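Local coordinates for protein probable methyltransferase (Bordetella pertussis, PDB 3KTY) that probably transfers methyl groups from S-adenosyl-L-methionine to RNA, as a member of the SpoU/TrmH family of SPOUT methyltransferases, at residues Asp48-Pro53 and Asp64-Ala69; Val11-Thr16 and Leu163-Leu168; Ala70-Asp73 and Glu77-Ala80; Ile123-Glu128 and Gln159-Ala164. One frame throughout, in Å; residues are numbered along the deposited sequence.

Contact 1: residues Asp48-Pro53 and Asp64-Ala69; sequences DMTAQP and DVLERA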
loop_
_atom_site.group_PDB
_atom_site.type_symbol
_atom_site.label_atom_id
_atom_site.label_comp_id
_atom_site.label_asym_id
_atom_site.label_seq_id
_atom_site.Cartn_x
_atom_site.Cartn_y
_atom_site.Cartn_z
ATOM N N ASP A 48 -16.556 21.021 6.093
ATOM C CA ASP A 48 -16.852 20.659 4.709
ATOM C C ASP A 48 -15.582 20.292 3.953
ATOM O O ASP A 48 -15.495 20.483 2.747
ATOM C CB ASP A 48 -17.625 21.784 4.008
ATOM C CG ASP A 48 -19.008 22.011 4.629
ATOM O OD1 ASP A 48 -19.792 21.033 4.698
ATOM O OD2 ASP A 48 -19.310 23.157 5.056
HETATM N N MSE A 49 -14.601 19.787 4.700
HETATM C CA MSE A 49 -13.413 19.141 4.158
HETATM C C MSE A 49 -13.714 18.201 3.012
HETATM O O MSE A 49 -13.021 18.220 2.006
HETATM C CB MSE A 49 -12.779 18.283 5.243
HETATM C CG MSE A 49 -11.913 19.037 6.183
HETATM SE SE MSE A 49 -10.131 19.050 5.446
HETATM C CE MSE A 49 -9.345 20.502 6.486
ATOM N N THR A 50 -14.710 17.333 3.188
ATOM C CA THR A 50 -14.994 16.304 2.194
ATOM C C THR A 50 -15.690 16.904 0.962
ATOM O O THR A 50 -15.858 16.237 -0.070
ATOM C CB THR A 50 -15.834 15.157 2.799
ATOM O OG1 THR A 50 -17.133 15.638 3.168
ATOM C CG2 THR A 50 -15.151 14.584 4.024
ATOM N N ALA A 51 -16.092 18.170 1.067
ATOM C CA ALA A 51 -16.635 18.847 -0.090
ATOM C C ALA A 51 -15.579 19.674 -0.845
ATOM O O ALA A 51 -15.815 20.080 -1.988
ATOM C CB ALA A 51 -17.852 19.689 0.291
ATOM N N GLN A 52 -14.416 19.900 -0.228
ATOM C CA GLN A 52 -13.306 20.619 -0.889
ATOM C C GLN A 52 -12.945 20.014 -2.247
ATOM O O GLN A 52 -12.836 18.786 -2.366
ATOM C CB GLN A 52 -12.052 20.629 -0.007
ATOM C CG GLN A 52 -12.242 21.239 1.372
ATOM C CD GLN A 52 -12.207 22.754 1.371
ATOM O OE1 GLN A 52 -11.574 23.357 2.232
ATOM N NE2 GLN A 52 -12.884 23.377 0.406
ATOM N N PRO A 53 -12.737 20.873 -3.267
ATOM C CA PRO A 53 -12.480 20.452 -4.658
ATOM C C PRO A 53 -11.314 19.465 -4.808
ATOM O O PRO A 53 -11.443 18.510 -5.585
ATOM C CB PRO A 53 -12.191 21.767 -5.387
ATOM C CG PRO A 53 -12.875 22.806 -4.572
ATOM C CD PRO A 53 -12.793 22.339 -3.139
ATOM N N ASP A 64 -18.655 8.477 -3.642
ATOM C CA ASP A 64 -19.644 7.975 -2.702
ATOM C C ASP A 64 -19.086 7.749 -1.284
ATOM O O ASP A 64 -19.733 8.074 -0.312
ATOM C CB ASP A 64 -20.267 6.675 -3.252
ATOM C CG ASP A 64 -19.237 5.533 -3.412
ATOM O OD1 ASP A 64 -19.669 4.350 -3.539
ATOM O OD2 ASP A 64 -18.008 5.813 -3.396
ATOM N N VAL A 65 -17.898 7.173 -1.166
ATOM C CA VAL A 65 -17.324 6.916 0.144
ATOM C C VAL A 65 -17.077 8.262 0.794
ATOM O O VAL A 65 -17.258 8.443 2.013
ATOM C CB VAL A 65 -15.999 6.108 0.021
ATOM C CG1 VAL A 65 -15.157 6.168 1.293
ATOM C CG2 VAL A 65 -16.293 4.681 -0.335
ATOM N N LEU A 66 -16.679 9.198 -0.057
ATOM C CA LEU A 66 -16.279 10.532 0.324
ATOM C C LEU A 66 -17.465 11.358 0.790
ATOM O O LEU A 66 -17.372 12.066 1.771
ATOM C CB LEU A 66 -15.644 11.223 -0.865
ATOM C CG LEU A 66 -15.140 12.615 -0.511
ATOM C CD1 LEU A 66 -14.027 12.579 0.552
ATOM C CD2 LEU A 66 -14.684 13.368 -1.784
ATOM N N GLU A 67 -18.577 11.258 0.074
ATOM C CA GLU A 67 -19.812 11.925 0.460
ATOM C C GLU A 67 -20.285 11.425 1.809
ATOM O O GLU A 67 -20.490 12.209 2.719
ATOM C CB GLU A 67 -20.904 11.663 -0.567
ATOM C CG GLU A 67 -20.899 12.595 -1.733
ATOM C CD GLU A 67 -21.538 11.979 -2.972
ATOM O OE1 GLU A 67 -21.765 10.742 -2.981
ATOM O OE2 GLU A 67 -21.801 12.731 -3.940
ATOM N N ARG A 68 -20.444 10.112 1.929
ATOM C CA ARG A 68 -20.958 9.490 3.149
ATOM C C ARG A 68 -20.067 9.588 4.376
ATOM O O ARG A 68 -20.476 9.171 5.448
ATOM C CB ARG A 68 -21.281 8.009 2.905
ATOM C CG ARG A 68 -22.433 7.788 1.908
ATOM C CD ARG A 68 -22.767 6.296 1.740
ATOM N NE ARG A 68 -21.705 5.538 1.055
ATOM C CZ ARG A 68 -20.719 4.845 1.640
ATOM N NH1 ARG A 68 -19.844 4.208 0.870
ATOM N NH2 ARG A 68 -20.596 4.778 2.969
ATOM N N ALA A 69 -18.841 10.084 4.228
ATOM C CA ALA A 69 -17.912 10.172 5.361
ATOM C C ALA A 69 -18.497 11.005 6.513
ATOM O O ALA A 69 -19.008 12.098 6.311
ATOM C CB ALA A 69 -16.617 10.780 4.921
#
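T50 and L66 make the closely packed half of this contact. The two side chains lie alongside each other, pointing opposite ways. L66 approaches with both methyl carbons. Its CD2 lies 3.5 Å from the backbone O of T50, and its CD1 lies 3.9 Å from T50 CB. The CG of L66 is anti to its own backbone N (chi1 -177°). This swings the isobutyl end toward the turn, although the side chain does not start out in that direction. T50 in turn sets its CB over the backbone of the helix end, 3.6 Å from L66 O. T50 OG1 is 3.8 Å from the same L66 O, and the two are not hydrogen-bonded.

The packing thins toward A69. There a single pair of methyls meets, T50 CG2 and A69 CB, at 4.2 Å. The outer side is open to solvent, and E67 and R68 point away from the turn there. R68 NH2 bonds back to G37 O and has a long, weak ion pair with E38.

The inner side is closed by other parts of the fold. V24 of helix 21-33 touches both T50 and L66. V56 and A59 of helix 53-59 pack on L66, and L41 of strand 39-42 lies against T50. Residues 48-52 form a tight turn, and Q52 is the N-cap of helix 53-59. The arrangement is a helical connection between neighbouring parallel strands, 39-42 and 70-72, of an alpha/beta sandwich.

Contact 2: residues Val11-Thr16 and Leu163-Leu168; sequences VRFIMT and LAAWEL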
loop_
_atom_site.group_PDB
_atom_site.type_symbol
_atom_site.label_atom_id
_atom_site.label_comp_id
_atom_site.label_asym_id
_atom_site.label_seq_id
_atom_site.Cartn_x
_atom_site.Cartn_y
_atom_site.Cartn_z
ATOM N N VAL A 11 -15.956 -2.464 9.389
ATOM C CA VAL A 11 -14.663 -1.863 9.607
ATOM C C VAL A 11 -14.694 -0.372 9.295
ATOM O O VAL A 11 -15.199 0.038 8.245
ATOM C CB VAL A 11 -13.545 -2.574 8.734
ATOM C CG1 VAL A 11 -12.248 -1.821 8.838
ATOM C CG2 VAL A 11 -13.353 -4.065 9.180
ATOM N N ARG A 12 -14.086 0.427 10.160
ATOM C CA ARG A 12 -14.051 1.887 9.964
ATOM C C ARG A 12 -12.679 2.446 10.036
ATOM O O ARG A 12 -11.902 2.025 10.893
ATOM C CB ARG A 12 -14.831 2.577 11.072
ATOM C CG ARG A 12 -16.253 2.533 10.776
ATOM C CD ARG A 12 -16.946 2.006 11.932
ATOM N NE ARG A 12 -17.589 3.101 12.585
ATOM C CZ ARG A 12 -18.897 3.215 12.725
ATOM N NH1 ARG A 12 -19.729 2.292 12.270
ATOM N NH2 ARG A 12 -19.348 4.271 13.324
ATOM N N PHE A 13 -12.399 3.444 9.194
ATOM C CA PHE A 13 -11.096 4.132 9.204
ATOM C C PHE A 13 -11.253 5.579 9.620
ATOM O O PHE A 13 -11.940 6.366 8.974
ATOM C CB PHE A 13 -10.413 4.052 7.830
ATOM C CG PHE A 13 -10.228 2.639 7.334
ATOM C CD1 PHE A 13 -9.009 2.005 7.449
ATOM C CD2 PHE A 13 -11.294 1.937 6.813
ATOM C CE1 PHE A 13 -8.841 0.694 7.020
ATOM C CE2 PHE A 13 -11.139 0.647 6.374
ATOM C CZ PHE A 13 -9.922 0.022 6.481
ATOM N N ILE A 14 -10.577 5.914 10.701
ATOM C CA ILE A 14 -10.686 7.200 11.329
ATOM C C ILE A 14 -9.433 8.050 11.197
ATOM O O ILE A 14 -8.386 7.716 11.740
ATOM C CB ILE A 14 -11.078 7.041 12.808
ATOM C CG1 ILE A 14 -12.327 6.162 12.868
ATOM C CG2 ILE A 14 -11.340 8.446 13.442
ATOM C CD1 ILE A 14 -12.883 5.954 14.265
HETATM N N MSE A 15 -9.558 9.162 10.478
HETATM C CA MSE A 15 -8.457 10.109 10.363
HETATM C C MSE A 15 -8.607 11.273 11.331
HETATM O O MSE A 15 -9.587 12.014 11.263
HETATM C CB MSE A 15 -8.431 10.686 8.950
HETATM C CG MSE A 15 -8.062 9.702 7.845
HETATM SE SE MSE A 15 -8.403 10.599 6.142
HETATM C CE MSE A 15 -6.729 11.652 5.952
ATOM N N THR A 16 -7.646 11.458 12.219
ATOM C CA THR A 16 -7.719 12.608 13.112
ATOM C C THR A 16 -6.950 13.869 12.653
ATOM O O THR A 16 -5.792 13.820 12.231
ATOM C CB THR A 16 -7.279 12.258 14.536
ATOM O OG1 THR A 16 -5.869 12.025 14.545
ATOM C CG2 THR A 16 -8.032 11.040 15.058
ATOM N N LEU A 163 -1.973 0.382 3.195
ATOM C CA LEU A 163 -1.395 -0.797 3.805
ATOM C C LEU A 163 -2.386 -1.408 4.812
ATOM O O LEU A 163 -2.647 -2.587 4.762
ATOM C CB LEU A 163 -0.025 -0.511 4.445
ATOM C CG LEU A 163 1.019 -0.213 3.408
ATOM C CD1 LEU A 163 2.376 -0.188 4.031
ATOM C CD2 LEU A 163 0.947 -1.249 2.322
ATOM N N ALA A 164 -2.913 -0.610 5.728
ATOM C CA ALA A 164 -3.854 -1.127 6.734
ATOM C C ALA A 164 -5.073 -1.799 6.116
ATOM O O ALA A 164 -5.502 -2.892 6.508
ATOM C CB ALA A 164 -4.311 -0.007 7.620
ATOM N N ALA A 165 -5.627 -1.130 5.119
ATOM C CA ALA A 165 -6.791 -1.631 4.460
ATOM C C ALA A 165 -6.460 -2.885 3.647
ATOM O O ALA A 165 -7.297 -3.769 3.516
ATOM C CB ALA A 165 -7.420 -0.538 3.570
ATOM N N TRP A 166 -5.249 -2.961 3.092
ATOM C CA TRP A 166 -4.849 -4.190 2.397
ATOM C C TRP A 166 -4.761 -5.358 3.416
ATOM O O TRP A 166 -5.370 -6.407 3.234
ATOM C CB TRP A 166 -3.550 -3.964 1.542
ATOM C CG TRP A 166 -2.819 -5.179 1.378
ATOM C CD1 TRP A 166 -1.680 -5.521 2.007
ATOM C CD2 TRP A 166 -3.210 -6.311 0.592
ATOM N NE1 TRP A 166 -1.308 -6.796 1.657
ATOM C CE2 TRP A 166 -2.234 -7.308 0.786
ATOM C CE3 TRP A 166 -4.300 -6.581 -0.253
ATOM C CZ2 TRP A 166 -2.306 -8.563 0.187
ATOM C CZ3 TRP A 166 -4.371 -7.829 -0.867
ATOM C CH2 TRP A 166 -3.376 -8.795 -0.645
ATOM N N GLU A 167 -4.058 -5.160 4.517
ATOM C CA GLU A 167 -3.986 -6.185 5.588
ATOM C C GLU A 167 -5.342 -6.665 6.083
ATOM O O GLU A 167 -5.599 -7.871 6.240
ATOM C CB GLU A 167 -3.203 -5.608 6.760
ATOM C CG GLU A 167 -1.649 -5.555 6.413
ATOM C CD GLU A 167 -0.987 -6.938 6.281
ATOM O OE1 GLU A 167 -1.558 -7.943 6.745
ATOM O OE2 GLU A 167 0.119 -7.036 5.710
ATOM N N LEU A 168 -6.230 -5.702 6.296
ATOM C CA LEU A 168 -7.563 -5.998 6.736
ATOM C C LEU A 168 -8.336 -6.743 5.687
ATOM O O LEU A 168 -9.017 -7.702 5.967
ATOM C CB LEU A 168 -8.292 -4.713 7.113
ATOM C CG LEU A 168 -7.878 -4.206 8.495
ATOM C CD1 LEU A 168 -8.459 -2.838 8.705
ATOM C CD2 LEU A 168 -8.384 -5.188 9.536
#
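V11 opens the contact at the start of the strand. Its CG1 meets L168 CD1 at 3.9 Å, and the two side chains cross obliquely. CG1 is the branch anti to the backbone N (chi1 173°), and it is the branch that touches the helix. R12 comes next and points away from the helix.

F13 returns to the helix side and buries more area in the contact than any other residue. Its ring reaches the helix with the far end, CE1 and CZ. F13 CZ is 3.9 Å from A165 CB. The same CZ is 3.9 Å from L168 CD1, so the ring end touches two residues about one helical turn apart. Both methyls approach the ring obliquely. L168 CD1 thus serves V11 and F13 together. F36 meets the F13 ring edge-to-face, and I123 of the next strand also packs on F13.

From I14 onward the strand leaves this part of the helix. Alternate residues, R12 and I14, face the other side of the sheet.

The helix has another face at the dimer interface. E167 forms salt bridges with R103 of its own chain and with R103 of the second subunit, while W166 NE1 bonds E167 OE2 of that subunit. The axes of strand 11-16 and of the 163-168 part of the helix run nearly antiparallel, 169° apart and 10.8 Å at closest approach. This is the layering of an alpha-beta-alpha sandwich, with helix 157-172, the last of this domain, laid over a central parallel strand.

Contact 3: residues Ala70-Asp73 and Glu77-Ala80; sequences AVHD and EALA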
loop_
_atom_site.group_PDB
_atom_site.type_symbol
_atom_site.label_atom_id
_atom_site.label_comp_id
_atom_site.label_asym_id
_atom_site.label_seq_id
_atom_site.Cartn_x
_atom_site.Cartn_y
_atom_site.Cartn_z
ATOM N N ALA A 70 -18.389 10.487 7.720
ATOM C CA ALA A 70 -18.906 11.157 8.888
ATOM C C ALA A 70 -17.821 12.075 9.449
ATOM O O ALA A 70 -16.653 11.708 9.453
ATOM C CB ALA A 70 -19.311 10.093 9.922
ATOM N N VAL A 71 -18.197 13.275 9.903
ATOM C CA VAL A 71 -17.246 14.173 10.555
ATOM C C VAL A 71 -17.696 14.447 11.991
ATOM O O VAL A 71 -18.799 14.942 12.183
ATOM C CB VAL A 71 -17.154 15.579 9.856
ATOM C CG1 VAL A 71 -16.126 16.470 10.547
ATOM C CG2 VAL A 71 -16.835 15.456 8.411
ATOM N N HIS A 72 -16.816 14.207 12.961
ATOM C CA HIS A 72 -17.039 14.542 14.355
ATOM C C HIS A 72 -15.970 15.472 14.831
ATOM O O HIS A 72 -14.941 15.568 14.210
ATOM C CB HIS A 72 -16.984 13.297 15.176
ATOM C CG HIS A 72 -17.870 12.225 14.651
ATOM N ND1 HIS A 72 -19.243 12.357 14.634
ATOM C CD2 HIS A 72 -17.594 11.028 14.088
ATOM C CE1 HIS A 72 -19.779 11.266 14.115
ATOM N NE2 HIS A 72 -18.794 10.449 13.755
ATOM N N ASP A 73 -16.230 16.175 15.923
ATOM C CA ASP A 73 -15.226 17.024 16.525
ATOM C C ASP A 73 -14.321 16.253 17.467
ATOM O O ASP A 73 -13.212 16.696 17.785
ATOM C CB ASP A 73 -15.886 18.160 17.306
ATOM C CG ASP A 73 -16.605 19.175 16.405
ATOM O OD1 ASP A 73 -16.325 19.220 15.186
ATOM O OD2 ASP A 73 -17.457 19.934 16.925
ATOM N N GLU A 77 -16.666 10.642 20.169
ATOM C CA GLU A 77 -17.810 10.447 19.287
ATOM C C GLU A 77 -17.572 9.345 18.224
ATOM O O GLU A 77 -18.422 8.445 18.010
ATOM C CB GLU A 77 -18.153 11.756 18.593
ATOM C CG GLU A 77 -19.476 11.698 17.808
ATOM C CD GLU A 77 -20.728 11.587 18.755
ATOM O OE1 GLU A 77 -20.581 11.636 20.004
ATOM O OE2 GLU A 77 -21.863 11.477 18.249
ATOM N N ALA A 78 -16.408 9.416 17.562
ATOM C CA ALA A 78 -16.055 8.446 16.504
ATOM C C ALA A 78 -15.902 6.998 17.035
ATOM O O ALA A 78 -16.260 6.023 16.366
ATOM C CB ALA A 78 -14.837 8.897 15.733
ATOM N N LEU A 79 -15.431 6.877 18.266
ATOM C CA LEU A 79 -15.317 5.573 18.922
ATOM C C LEU A 79 -16.577 5.030 19.594
ATOM O O LEU A 79 -16.648 3.830 19.911
ATOM C CB LEU A 79 -14.161 5.577 19.919
ATOM C CG LEU A 79 -12.859 5.825 19.159
ATOM C CD1 LEU A 79 -11.634 5.726 20.017
ATOM C CD2 LEU A 79 -12.783 4.844 18.005
ATOM N N ALA A 80 -17.596 5.861 19.791
ATOM C CA ALA A 80 -18.755 5.348 20.526
ATOM C C ALA A 80 -19.245 4.000 19.993
ATOM O O ALA A 80 -19.453 3.100 20.770
ATOM C CB ALA A 80 -19.902 6.366 20.598
#
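H72 lays one face of its imidazole against the aliphatic part of E77. The E77 CG sits over that face, 3.3 Å from H72 ND1 and 3.6 Å from H72 CG. Nearer the backbone, E77 CB is 3.9 Å from H72 CB. The E77 chain runs across H72, roughly perpendicular to it. It leaves its CA with CG anti to the backbone N (chi1 -171°) and bends at chi2 (69°). The methylenes thus meet the ring while the carboxylate is carried up and away from it, past its ND1 side. Ring and carboxylate planes are 64° apart. H72 ND1 and E77 OE2 remain 4.6 Å apart, so no salt bridge forms.

A78 meets another part of the same ring. Its CB is 3.9 Å from H72 CD2 and approaches obliquely.

The setting is a tight beta-to-alpha connection in the parallel sheet: strand 70-72 is its outermost strand on this side, and helix 75-79 begins a few residues after the strand ends. T74 OG1 accepts a hydrogen bond from E77 N in the first turn of the helix. On the sheet side, H72 has backbone hydrogen bonds with L41 of neighbouring strand 39-42 and with A43 just after it.

V40 of strand 39-42 touches both H72 and A78, and A78 also packs on V42 and on I14 of strand 11-16, so the short helix reaches inward across the sheet face. E77, by contrast, is exposed to solvent.

Contact 4: residues Ile123-Glu128 and Gln159-Ala164; sequences IVLGTE and QALQLA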
loop_
_atom_site.group_PDB
_atom_site.type_symbol
_atom_site.label_atom_id
_atom_site.label_comp_id
_atom_site.label_asym_id
_atom_site.label_seq_id
_atom_site.Cartn_x
_atom_site.Cartn_y
_atom_site.Cartn_z
ATOM N N ILE A 123 -9.708 1.376 12.654
ATOM C CA ILE A 123 -8.327 1.795 12.544
ATOM C C ILE A 123 -8.259 3.291 12.674
ATOM O O ILE A 123 -8.933 3.998 11.944
ATOM C CB ILE A 123 -7.782 1.445 11.170
ATOM C CG1 ILE A 123 -7.990 -0.046 10.922
ATOM C CG2 ILE A 123 -6.262 1.740 11.120
ATOM C CD1 ILE A 123 -7.261 -0.896 11.926
ATOM N N VAL A 124 -7.427 3.763 13.588
ATOM C CA VAL A 124 -7.291 5.187 13.890
ATOM C C VAL A 124 -5.936 5.788 13.516
ATOM O O VAL A 124 -4.906 5.414 14.078
ATOM C CB VAL A 124 -7.500 5.417 15.419
ATOM C CG1 VAL A 124 -7.475 6.928 15.776
ATOM C CG2 VAL A 124 -8.804 4.770 15.892
ATOM N N LEU A 125 -5.942 6.746 12.599
ATOM C CA LEU A 125 -4.710 7.424 12.156
ATOM C C LEU A 125 -4.617 8.903 12.489
ATOM O O LEU A 125 -5.578 9.653 12.300
ATOM C CB LEU A 125 -4.626 7.386 10.650
ATOM C CG LEU A 125 -4.653 6.032 9.988
ATOM C CD1 LEU A 125 -6.105 5.655 9.711
ATOM C CD2 LEU A 125 -3.807 6.110 8.689
ATOM N N GLY A 126 -3.433 9.326 12.908
ATOM C CA GLY A 126 -3.108 10.742 13.002
ATOM C C GLY A 126 -2.579 11.265 11.680
ATOM O O GLY A 126 -2.728 10.617 10.667
ATOM N N THR A 127 -1.973 12.439 11.667
ATOM C CA THR A 127 -1.250 12.866 10.473
ATOM C C THR A 127 0.175 13.231 10.871
ATOM O O THR A 127 0.463 13.374 12.064
ATOM C CB THR A 127 -1.937 14.037 9.760
ATOM O OG1 THR A 127 -2.005 15.154 10.650
ATOM C CG2 THR A 127 -3.351 13.642 9.325
ATOM N N GLU A 128 1.055 13.367 9.876
ATOM C CA GLU A 128 2.502 13.552 10.099
ATOM C C GLU A 128 2.790 14.519 11.250
ATOM O O GLU A 128 3.585 14.227 12.156
ATOM C CB GLU A 128 3.172 14.054 8.818
ATOM C CG GLU A 128 3.167 13.047 7.679
ATOM C CD GLU A 128 3.776 13.606 6.407
ATOM O OE1 GLU A 128 4.027 14.828 6.353
ATOM O OE2 GLU A 128 4.001 12.823 5.460
ATOM N N GLN A 159 -1.038 6.351 2.446
ATOM C CA GLN A 159 -0.254 5.151 2.190
ATOM C C GLN A 159 -0.335 4.220 3.391
ATOM O O GLN A 159 -0.673 3.043 3.245
ATOM C CB GLN A 159 1.165 5.541 1.845
ATOM C CG GLN A 159 1.215 6.296 0.507
ATOM C CD GLN A 159 2.445 7.188 0.349
ATOM O OE1 GLN A 159 3.436 7.051 1.089
ATOM N NE2 GLN A 159 2.390 8.108 -0.627
ATOM N N ALA A 160 -0.116 4.771 4.586
ATOM C CA ALA A 160 -0.422 4.044 5.797
ATOM C C ALA A 160 -1.806 3.403 5.677
ATOM O O ALA A 160 -1.960 2.204 5.909
ATOM C CB ALA A 160 -0.354 4.919 7.009
ATOM N N LEU A 161 -2.791 4.189 5.259
ATOM C CA LEU A 161 -4.157 3.682 5.129
ATOM C C LEU A 161 -4.281 2.538 4.127
ATOM O O LEU A 161 -4.984 1.542 4.372
ATOM C CB LEU A 161 -5.127 4.790 4.735
ATOM C CG LEU A 161 -5.838 5.368 5.929
ATOM C CD1 LEU A 161 -6.960 6.277 5.480
ATOM C CD2 LEU A 161 -6.372 4.246 6.746
ATOM N N GLN A 162 -3.645 2.683 2.979
ATOM C CA GLN A 162 -3.745 1.617 2.004
ATOM C C GLN A 162 -3.152 0.292 2.570
ATOM O O GLN A 162 -3.761 -0.786 2.445
ATOM C CB GLN A 162 -3.068 2.033 0.700
ATOM C CG GLN A 162 -3.535 1.229 -0.492
ATOM C CD GLN A 162 -2.818 1.635 -1.763
ATOM O OE1 GLN A 162 -3.136 1.152 -2.859
ATOM N NE2 GLN A 162 -1.840 2.537 -1.627
ATOM N N LEU A 163 -1.973 0.382 3.195
ATOM C CA LEU A 163 -1.395 -0.797 3.805
ATOM C C LEU A 163 -2.386 -1.408 4.812
ATOM O O LEU A 163 -2.647 -2.587 4.762
ATOM C CB LEU A 163 -0.025 -0.511 4.445
ATOM C CG LEU A 163 1.019 -0.213 3.408
ATOM C CD1 LEU A 163 2.376 -0.188 4.031
ATOM C CD2 LEU A 163 0.947 -1.249 2.322
ATOM N N ALA A 164 -2.913 -0.610 5.728
ATOM C CA ALA A 164 -3.854 -1.127 6.734
ATOM C C ALA A 164 -5.073 -1.799 6.116
ATOM O O ALA A 164 -5.502 -2.892 6.508
ATOM C CB ALA A 164 -4.311 -0.007 7.620
#
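L125 and L161 form the closest part of this contact. L125 CD1 lies 3.3 Å from L161 CD2, a short distance for two methyl carbons. L125 CD2 is 3.5 Å from L161 CG, so both methyls of L125 press on the branched end of L161. The chi1 of L161, -97°, is away from the usual staggered values, and the end of its side chain comes closer to the strand than its start suggests. The same L125 CD2 also meets A160 CB at 4.0 Å. With CG opposite its carbonyl carbon (chi1 -57°), L125 points at the helix.

I123 adds a looser touch, with CG2 at 4.4 Å from A164 CB. It lies two residues before L125 and faces the same way. A164 lies one helical turn after A160. A160 and A164 present only methyls to the strand, and the segment axes come to 10.1 Å.

Further side chains surround these residues. F13 packs on both I123 and L161. F86 and L88 of strand 84-89 lie against I123, and L88 also touches A164.

Further out is the second subunit. Q159 OE1 is hydrogen-bonded to R29 of that subunit, and L163 packs on its M34. Strand 123-125 and the 159-164 part of the helix run nearly antiparallel, at 167°. The arrangement is that of a central strand of the parallel sheet covered by the last helix of this SPOUT-family domain, here part of a two-chain assembly.

How the contacts relate
Contacts 2 and 4 are two parts of one interface between the sheet and helix 157-172, with centres about 6 Å apart. They share L163 and A164. Their strands are neighbours, joined by probable hydrogen bonds such as T16 N to L125 O at 2.7 Å. F13 CD1 also packs on L161 CD2 at 3.5 Å. Contact 3 lies across the sheet from this helix and meets contact 2 through I14 CD1, 3.8 Å from A78 CB. Contact 1 is peripheral, its centre about 17 Å from that of contact 2, but it leads directly into contact 3 along the chain. Contacts 2 and 4 touch the second subunit, whereas 1 and 3 do not.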